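Local coordinates for protein fimbrial structural subunit (Actinomyces naeslundii, PDB 3QDH) that probably polymerises into the shaft of type 2 fimbriae on the Actinomyces surface and mediates adhesion to streptococci and host cells during oral biofilm development, at residues Val6-Val20 with Pro148-Asp160. Residues are numbered along the deposited sequence; the frame is centred on the assembly and turned at random.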
ATOM      1  N   VAL A   6      17.529  -3.385  -8.476  1.00 24.61           N
ATOM      2  CA  VAL A   6      16.487  -2.647  -7.757  1.00 23.44           C
ATOM      3  C   VAL A   6      15.742  -3.603  -6.859  1.00 22.34           C
ATOM      4  O   VAL A   6      15.391  -4.709  -7.279  1.00 22.14           O
ATOM      5  CB  VAL A   6      15.414  -2.033  -8.692  1.00 23.62           C
ATOM      6  CG1 VAL A   6      14.787  -0.791  -8.034  1.00 23.14           C
ATOM      7  CG2 VAL A   6      15.979  -1.710 -10.045  1.00 23.97           C
ATOM      8  N   GLU A   7      15.489  -3.176  -5.630  1.00 20.97           N
ATOM      9  CA  GLU A   7      14.765  -4.005  -4.681  1.00 20.23           C
ATOM     10  C   GLU A   7      13.475  -3.303  -4.289  1.00 19.18           C
ATOM     11  O   GLU A   7      13.460  -2.085  -4.082  1.00 18.57           O
ATOM     12  CB  GLU A   7      15.621  -4.305  -3.441  1.00 20.67           C
ATOM     13  CG  GLU A   7      16.824  -5.240  -3.699  1.00 23.18           C
ATOM     14  CD  GLU A   7      17.903  -4.599  -4.555  1.00 26.07           C
ATOM     15  OE1 GLU A   7      18.437  -3.547  -4.154  1.00 27.06           O
ATOM     16  OE2 GLU A   7      18.244  -5.134  -5.640  1.00 26.82           O
ATOM     17  N   LYS A   8      12.396  -4.070  -4.172  1.00 17.52           N
ATOM     18  CA  LYS A   8      11.117  -3.497  -3.777  1.00 16.80           C
ATOM     19  C   LYS A   8      10.523  -4.262  -2.600  1.00 16.95           C
ATOM     20  O   LYS A   8      10.642  -5.499  -2.519  1.00 16.67           O
ATOM     21  CB  LYS A   8      10.148  -3.467  -4.975  1.00 16.53           C
ATOM     22  CG  LYS A   8       8.813  -2.792  -4.691  1.00 16.39           C
ATOM     23  CD  LYS A   8       8.032  -2.486  -5.973  1.00 15.94           C
ATOM     24  CE  LYS A   8       6.763  -1.709  -5.612  1.00 16.53           C
ATOM     25  NZ  LYS A   8       5.963  -1.142  -6.746  1.00 14.92           N
ATOM     26  N   SER A   9       9.910  -3.517  -1.682  1.00 16.47           N
ATOM     27  CA  SER A   9       9.206  -4.095  -0.542  1.00 17.27           C
ATOM     28  C   SER A   9       7.833  -3.447  -0.388  1.00 17.14           C
ATOM     29  O   SER A   9       7.364  -2.729  -1.287  1.00 16.48           O
ATOM     30  CB  SER A   9      10.027  -3.913   0.743  1.00 17.25           C
ATOM     31  OG  SER A   9       9.469  -4.669   1.810  1.00 18.66           O
ATOM     32  N   ILE A  10       7.180  -3.727   0.739  1.00 17.96           N
ATOM     33  CA  ILE A  10       5.903  -3.097   1.106  1.00 18.94           C
ATOM     34  C   ILE A  10       5.904  -2.776   2.602  1.00 19.96           C
ATOM     35  O   ILE A  10       6.290  -3.607   3.419  1.00 19.14           O
ATOM     36  CB  ILE A  10       4.666  -4.017   0.835  1.00 19.06           C
ATOM     37  CG1 ILE A  10       4.694  -4.621  -0.573  1.00 17.96           C
ATOM     38  CG2 ILE A  10       3.358  -3.237   1.034  1.00 18.83           C
ATOM     39  CD1 ILE A  10       3.661  -5.758  -0.778  1.00 18.16           C
ATOM     40  N   GLN A  11       5.480  -1.566   2.950  1.00 21.41           N
ATOM     41  CA  GLN A  11       5.271  -1.193   4.341  1.00 23.64           C
ATOM     42  C   GLN A  11       4.161  -2.041   4.969  1.00 24.26           C
ATOM     43  O   GLN A  11       3.125  -2.260   4.343  1.00 24.16           O
ATOM     44  CB  GLN A  11       4.850   0.276   4.428  1.00 23.46           C
ATOM     45  CG  GLN A  11       5.939   1.230   4.871  1.00 26.27           C
ATOM     46  CD  GLN A  11       5.376   2.362   5.716  1.00 28.64           C
ATOM     47  OE1 GLN A  11       4.362   2.965   5.366  1.00 28.91           O
ATOM     48  NE2 GLN A  11       6.023   2.643   6.845  1.00 30.93           N
ATOM     49  N   GLU A  12       4.391  -2.512   6.196  1.00 25.90           N
ATOM     50  CA  GLU A  12       3.328  -3.078   7.042  1.00 27.38           C
ATOM     51  C   GLU A  12       2.030  -2.312   6.810  1.00 27.46           C
ATOM     52  O   GLU A  12       1.946  -1.133   7.158  1.00 27.50           O
ATOM     53  CB  GLU A  12       3.683  -2.902   8.519  1.00 28.11           C
ATOM     54  CG  GLU A  12       4.387  -4.035   9.211  1.00 31.64           C
ATOM     55  CD  GLU A  12       4.257  -3.909  10.725  1.00 36.27           C
ATOM     56  OE1 GLU A  12       5.174  -3.339  11.370  1.00 38.35           O
ATOM     57  OE2 GLU A  12       3.219  -4.351  11.267  1.00 38.41           O
ATOM     58  N   GLN A  13       1.014  -2.966   6.255  1.00 27.76           N
ATOM     59  CA  GLN A  13      -0.249  -2.275   5.962  1.00 28.60           C
ATOM     60  C   GLN A  13      -0.923  -1.647   7.195  1.00 29.01           C
ATOM     61  O   GLN A  13      -1.595  -0.617   7.078  1.00 29.10           O
ATOM     62  CB  GLN A  13      -1.235  -3.191   5.221  1.00 28.22           C
ATOM     63  CG  GLN A  13      -2.375  -2.439   4.527  1.00 28.93           C
ATOM     64  CD  GLN A  13      -1.877  -1.394   3.523  1.00 28.89           C
ATOM     65  OE1 GLN A  13      -0.887  -1.609   2.821  1.00 28.32           O
ATOM     66  NE2 GLN A  13      -2.571  -0.264   3.453  1.00 29.71           N
ATOM     67  N   LYS A  14      -0.723  -2.268   8.359  1.00 29.93           N
ATOM     68  CA  LYS A  14      -1.211  -1.752   9.647  1.00 30.86           C
ATOM     69  C   LYS A  14      -0.872  -0.272   9.840  1.00 31.06           C
ATOM     70  O   LYS A  14      -1.712   0.518  10.277  1.00 30.79           O
ATOM     71  CB  LYS A  14      -0.624  -2.579  10.797  1.00 31.09           C
ATOM     72  CG  LYS A  14      -1.169  -2.221  12.171  1.00 33.22           C
ATOM     73  CD  LYS A  14      -0.836  -3.286  13.213  1.00 35.60           C
ATOM     74  CE  LYS A  14      -1.088  -2.782  14.634  1.00 36.49           C
ATOM     75  NZ  LYS A  14      -2.459  -2.220  14.829  1.00 37.45           N
ATOM     76  N   LEU A  15       0.360   0.093   9.490  1.00 31.18           N
ATOM     77  CA  LEU A  15       0.847   1.465   9.633  1.00 31.08           C
ATOM     78  C   LEU A  15       0.108   2.467   8.755  1.00 30.99           C
ATOM     79  O   LEU A  15       0.176   3.677   8.989  1.00 31.26           O
ATOM     80  CB  LEU A  15       2.340   1.520   9.321  1.00 31.25           C
ATOM     81  CG  LEU A  15       3.266   0.568  10.080  1.00 31.67           C
ATOM     82  CD1 LEU A  15       4.699   0.777   9.601  1.00 31.85           C
ATOM     83  CD2 LEU A  15       3.157   0.737  11.601  1.00 32.30           C
ATOM     84  N   ASN A  16      -0.600   1.966   7.746  1.00 30.70           N
ATOM     85  CA  ASN A  16      -1.294   2.828   6.800  1.00 30.36           C
ATOM     86  C   ASN A  16      -2.818   2.657   6.801  1.00 30.38           C
ATOM     87  O   ASN A  16      -3.542   3.505   6.275  1.00 30.44           O
ATOM     88  CB  ASN A  16      -0.710   2.647   5.394  1.00 30.31           C
ATOM     89  CG  ASN A  16       0.789   2.960   5.335  1.00 30.76           C
ATOM     90  OD1 ASN A  16       1.600   2.122   4.910  1.00 30.03           O
ATOM     91  ND2 ASN A  16       1.163   4.162   5.778  1.00 28.90           N
ATOM     92  N   GLY A  17      -3.299   1.571   7.403  1.00 30.34           N
ATOM     93  CA  GLY A  17      -4.744   1.333   7.512  1.00 30.09           C
ATOM     94  C   GLY A  17      -5.211   0.134   6.707  1.00 29.74           C
ATOM     95  O   GLY A  17      -4.782  -0.070   5.568  1.00 29.43           O
ATOM     96  N   TYR A  18      -6.097  -0.657   7.310  1.00 29.49           N
ATOM     97  CA  TYR A  18      -6.571  -1.909   6.725  1.00 29.19           C
ATOM     98  C   TYR A  18      -7.649  -1.739   5.659  1.00 28.62           C
ATOM     99  O   TYR A  18      -7.908  -2.663   4.888  1.00 28.33           O
ATOM    100  CB  TYR A  18      -7.142  -2.820   7.810  1.00 29.46           C
ATOM    101  CG  TYR A  18      -6.166  -3.260   8.865  1.00 31.25           C
ATOM    102  CD1 TYR A  18      -5.038  -4.011   8.530  1.00 32.10           C
ATOM    103  CD2 TYR A  18      -6.391  -2.957  10.210  1.00 32.04           C
ATOM    104  CE1 TYR A  18      -4.148  -4.426   9.500  1.00 33.35           C
ATOM    105  CE2 TYR A  18      -5.508  -3.369  11.192  1.00 33.13           C
ATOM    106  CZ  TYR A  18      -4.387  -4.105  10.829  1.00 33.88           C
ATOM    107  OH  TYR A  18      -3.508  -4.521  11.795  1.00 34.10           O
ATOM    108  N   GLY A  19      -8.297  -0.579   5.634  1.00 28.37           N
ATOM    109  CA  GLY A  19      -9.456  -0.380   4.767  1.00 27.68           C
ATOM    110  C   GLY A  19      -9.188   0.364   3.479  1.00 27.59           C
ATOM    111  O   GLY A  19      -8.194   1.082   3.353  1.00 27.23           O
ATOM    112  N   VAL A  20     -10.094   0.178   2.522  1.00 27.43           N
ATOM    113  CA  VAL A  20     -10.117   0.936   1.278  1.00 27.56           C
ATOM    114  C   VAL A  20     -10.050   2.447   1.562  1.00 27.86           C
ATOM    115  O   VAL A  20     -10.689   2.945   2.498  1.00 27.93           O
ATOM    116  CB  VAL A  20     -11.371   0.549   0.428  1.00 27.84           C
ATOM    117  CG1 VAL A  20     -12.684   0.823   1.190  1.00 27.56           C
ATOM    118  CG2 VAL A  20     -11.369   1.233  -0.915  1.00 27.59           C
ATOM    119  N   PRO A 148      15.210  -2.114 -18.908  1.00 20.97           N
ATOM    120  CA  PRO A 148      16.051  -1.588 -17.823  1.00 20.29           C
ATOM    121  C   PRO A 148      16.021  -2.498 -16.589  1.00 19.26           C
ATOM    122  O   PRO A 148      15.122  -3.345 -16.490  1.00 18.46           O
ATOM    123  CB  PRO A 148      15.392  -0.244 -17.502  1.00 20.88           C
ATOM    124  CG  PRO A 148      13.966  -0.438 -17.840  1.00 20.76           C
ATOM    125  CD  PRO A 148      13.932  -1.385 -19.015  1.00 20.98           C
ATOM    126  N   PRO A 149      16.994  -2.341 -15.665  1.00 18.64           N
ATOM    127  CA  PRO A 149      16.966  -3.100 -14.414  1.00 17.85           C
ATOM    128  C   PRO A 149      15.619  -2.927 -13.709  1.00 17.09           C
ATOM    129  O   PRO A 149      15.138  -1.800 -13.550  1.00 16.06           O
ATOM    130  CB  PRO A 149      18.081  -2.465 -13.585  1.00 17.92           C
ATOM    131  CG  PRO A 149      19.015  -1.886 -14.574  1.00 19.02           C
ATOM    132  CD  PRO A 149      18.155  -1.426 -15.718  1.00 19.00           C
ATOM    133  N   THR A 150      15.025  -4.050 -13.303  1.00 16.24           N
ATOM    134  CA  THR A 150      13.674  -4.070 -12.768  1.00 15.70           C
ATOM    135  C   THR A 150      13.662  -4.873 -11.463  1.00 15.50           C
ATOM    136  O   THR A 150      14.392  -5.866 -11.333  1.00 15.26           O
ATOM    137  CB  THR A 150      12.693  -4.689 -13.805  1.00 16.24           C
ATOM    138  OG1 THR A 150      12.785  -3.976 -15.040  1.00 16.76           O
ATOM    139  CG2 THR A 150      11.248  -4.651 -13.313  1.00 16.07           C
ATOM    140  N   SER A 151      12.848  -4.440 -10.498  1.00 14.92           N
ATOM    141  CA  SER A 151      12.799  -5.106  -9.206  1.00 14.86           C
ATOM    142  C   SER A 151      12.023  -6.418  -9.255  1.00 15.18           C
ATOM    143  O   SER A 151      11.268  -6.682 -10.202  1.00 14.69           O
ATOM    144  CB  SER A 151      12.158  -4.200  -8.144  1.00 14.90           C
ATOM    145  OG  SER A 151      10.750  -4.122  -8.310  1.00 13.70           O
ATOM    146  N   ASN A 152      12.210  -7.201  -8.196  1.00 16.43           N
ATOM    147  CA  ASN A 152      11.262  -8.227  -7.770  1.00 17.03           C
ATOM    148  C   ASN A 152       9.833  -7.659  -7.751  1.00 17.31           C
ATOM    149  O   ASN A 152       9.627  -6.452  -7.536  1.00 16.50           O
ATOM    150  CB  ASN A 152      11.657  -8.734  -6.370  1.00 17.10           C
ATOM    151  CG  ASN A 152      11.575  -7.644  -5.301  1.00 18.04           C
ATOM    152  OD1 ASN A 152      12.382  -6.698  -5.274  1.00 18.79           O
ATOM    153  ND2 ASN A 152      10.593  -7.767  -4.412  1.00 17.56           N
ATOM    154  N   GLU A 153       8.853  -8.520  -8.021  1.00 17.59           N
ATOM    155  CA  GLU A 153       7.448  -8.120  -7.975  1.00 17.94           C
ATOM    156  C   GLU A 153       6.929  -8.380  -6.568  1.00 17.49           C
ATOM    157  O   GLU A 153       7.131  -9.471  -6.035  1.00 17.75           O
ATOM    158  CB  GLU A 153       6.620  -8.900  -9.013  1.00 18.23           C
ATOM    159  CG  GLU A 153       5.162  -8.407  -9.182  1.00 20.58           C
ATOM    160  CD  GLU A 153       4.332  -9.259 -10.146  1.00 24.04           C
ATOM    161  OE1 GLU A 153       4.276 -10.493  -9.977  1.00 24.72           O
ATOM    162  OE2 GLU A 153       3.716  -8.688 -11.070  1.00 26.28           O
ATOM    163  N   VAL A 154       6.270  -7.387  -5.965  1.00 16.82           N
ATOM    164  CA  VAL A 154       5.632  -7.586  -4.662  1.00 16.58           C
ATOM    165  C   VAL A 154       4.126  -7.620  -4.877  1.00 16.85           C
ATOM    166  O   VAL A 154       3.638  -7.109  -5.879  1.00 16.48           O
ATOM    167  CB  VAL A 154       5.972  -6.486  -3.627  1.00 16.21           C
ATOM    168  CG1 VAL A 154       7.484  -6.436  -3.334  1.00 16.71           C
ATOM    169  CG2 VAL A 154       5.418  -5.110  -4.072  1.00 15.38           C
ATOM    170  N   THR A 155       3.410  -8.226  -3.937  1.00 17.28           N
ATOM    171  CA  THR A 155       1.957  -8.336  -4.017  1.00 18.14           C
ATOM    172  C   THR A 155       1.301  -8.035  -2.676  1.00 18.60           C
ATOM    173  O   THR A 155       1.717  -8.547  -1.624  1.00 19.06           O
ATOM    174  CB  THR A 155       1.513  -9.740  -4.531  1.00 18.18           C
ATOM    175  OG1 THR A 155       2.131  -9.997  -5.792  1.00 17.61           O
ATOM    176  CG2 THR A 155      -0.012  -9.809  -4.693  1.00 18.21           C
ATOM    177  N   SER A 156       0.290  -7.174  -2.732  1.00 19.60           N
ATOM    178  CA  SER A 156      -0.567  -6.871  -1.598  1.00 20.15           C
ATOM    179  C   SER A 156      -1.963  -7.412  -1.932  1.00 20.79           C
ATOM    180  O   SER A 156      -2.521  -7.101  -2.986  1.00 20.49           O
ATOM    181  CB  SER A 156      -0.610  -5.358  -1.368  1.00 20.24           C
ATOM    182  OG  SER A 156      -1.378  -5.032  -0.228  1.00 20.86           O
ATOM    183  N   ARG A 157      -2.507  -8.227  -1.030  1.00 21.68           N
ATOM    184  CA  ARG A 157      -3.775  -8.910  -1.269  1.00 22.57           C
ATOM    185  C   ARG A 157      -4.927  -8.285  -0.502  1.00 22.61           C
ATOM    186  O   ARG A 157      -4.793  -7.953   0.680  1.00 22.43           O
ATOM    187  CB  ARG A 157      -3.664 -10.397  -0.942  1.00 23.08           C
ATOM    188  CG  ARG A 157      -2.664 -11.119  -1.826  1.00 24.99           C
ATOM    189  CD  ARG A 157      -2.964 -12.603  -1.923  1.00 29.33           C
ATOM    190  NE  ARG A 157      -2.634 -13.128  -3.251  1.00 31.95           N
ATOM    191  CZ  ARG A 157      -1.397 -13.366  -3.682  1.00 32.47           C
ATOM    192  NH1 ARG A 157      -0.353 -13.130  -2.891  1.00 32.96           N
ATOM    193  NH2 ARG A 157      -1.203 -13.839  -4.907  1.00 32.52           N
ATOM    194  N   TRP A 158      -6.051  -8.126  -1.198  1.00 22.83           N
ATOM    195  CA  TRP A 158      -7.209  -7.406  -0.676  1.00 23.39           C
ATOM    196  C   TRP A 158      -8.511  -8.127  -1.025  1.00 23.98           C
ATOM    197  O   TRP A 158      -8.618  -8.776  -2.068  1.00 23.69           O
ATOM    198  CB  TRP A 158      -7.231  -5.972  -1.226  1.00 23.12           C
ATOM    199  CG  TRP A 158      -6.104  -5.134  -0.688  1.00 23.22           C
ATOM    200  CD1 TRP A 158      -4.772  -5.249  -0.998  1.00 23.62           C
ATOM    201  CD2 TRP A 158      -6.201  -4.063   0.256  1.00 23.25           C
ATOM    202  NE1 TRP A 158      -4.042  -4.320  -0.304  1.00 22.57           N
ATOM    203  CE2 TRP A 158      -4.889  -3.575   0.471  1.00 22.91           C
ATOM    204  CE3 TRP A 158      -7.267  -3.461   0.939  1.00 24.00           C
ATOM    205  CZ2 TRP A 158      -4.616  -2.521   1.345  1.00 23.60           C
ATOM    206  CZ3 TRP A 158      -6.993  -2.414   1.808  1.00 24.35           C
ATOM    207  CH2 TRP A 158      -5.676  -1.953   2.002  1.00 24.06           C
ATOM    208  N   GLY A 159      -9.491  -8.013  -0.137  1.00 24.90           N
ATOM    209  CA  GLY A 159     -10.805  -8.597  -0.372  1.00 26.25           C
ATOM    210  C   GLY A 159     -11.909  -7.640   0.028  1.00 27.43           C
ATOM    211  O   GLY A 159     -11.666  -6.625   0.687  1.00 27.42           O
ATOM    212  N   ASP A 160     -13.131  -7.965  -0.367  1.00 28.37           N
ATOM    213  CA  ASP A 160     -14.260  -7.090  -0.087  1.00 29.59           C
ATOM    214  C   ASP A 160     -15.234  -7.739   0.893  1.00 29.87           C
ATOM    215  O   ASP A 160     -15.103  -8.918   1.229  1.00 29.92           O
ATOM    216  CB  ASP A 160     -14.957  -6.663  -1.386  1.00 29.83           C
ATOM    217  CG  ASP A 160     -15.422  -7.836  -2.224  1.00 31.45           C
ATOM    218  OD1 ASP A 160     -15.491  -8.969  -1.708  1.00 33.29           O
ATOM    219  OD2 ASP A 160     -15.727  -7.616  -3.416  1.00 34.26           O
TER
HETATM  220  O   HOH W   1      16.877  -5.598 -10.237  1.00 25.81           O
HETATM  221  O   HOH W   2      15.025  -7.285  -7.088  1.00 31.36           O
HETATM  222  O   HOH W   3      -0.081  -3.767   1.667  1.00 24.18           O
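W158 turns the rim of its six-membered ring toward segment 6-20. Q13 meets that rim at the edge, its CD 3.7 Å from W158 CZ2. The amide and ring planes stand 70° apart. G19 C also lies at the ring edge, while the carbonyl O of Y18 approaches CZ3 obliquely. The bend of Q13 at chi2 turns its amide toward G17 O, four residues on: NE2 donates to G17 O at 3.1 Å, nearly straight, and also bonds to L23 O. Water 3 joins Q13 OE1 to S156 OG, which accepts from W158 NE1. The N152 amide is the second flat group. It grips the K8 backbone at both ends with nearly straight bonds: K8 N donates to OD1 (2.8 Å), and ND2 donates to K8 O, which lies in the amide plane. Waters 1 and 2 link V6 N to T150 O and V6 O to N152 N. Between these polar ends, V154 CG2 packs 3.6 Å from I10 CG1. The K8 chain is extended, with CG anti to the backbone N (chi1 -176°), and crosses V154 at about a right angle. It passes S151 OG, which donates to N152 O and also hydrogen-bonds with A123 N. K8 NZ is covalently linked to N121 CG and hydrogen-bonds to D48. Such a Lys-Asn isopeptide bond beside an acid is typical of CnaA-type pilin domains; D48 is placed like the acid that promotes the bond in relatives. The contact ties the linker entering strand 154-165 to the start of the first domain of this C-terminal fragment, which the isopeptide bond probably stiffens mechanically.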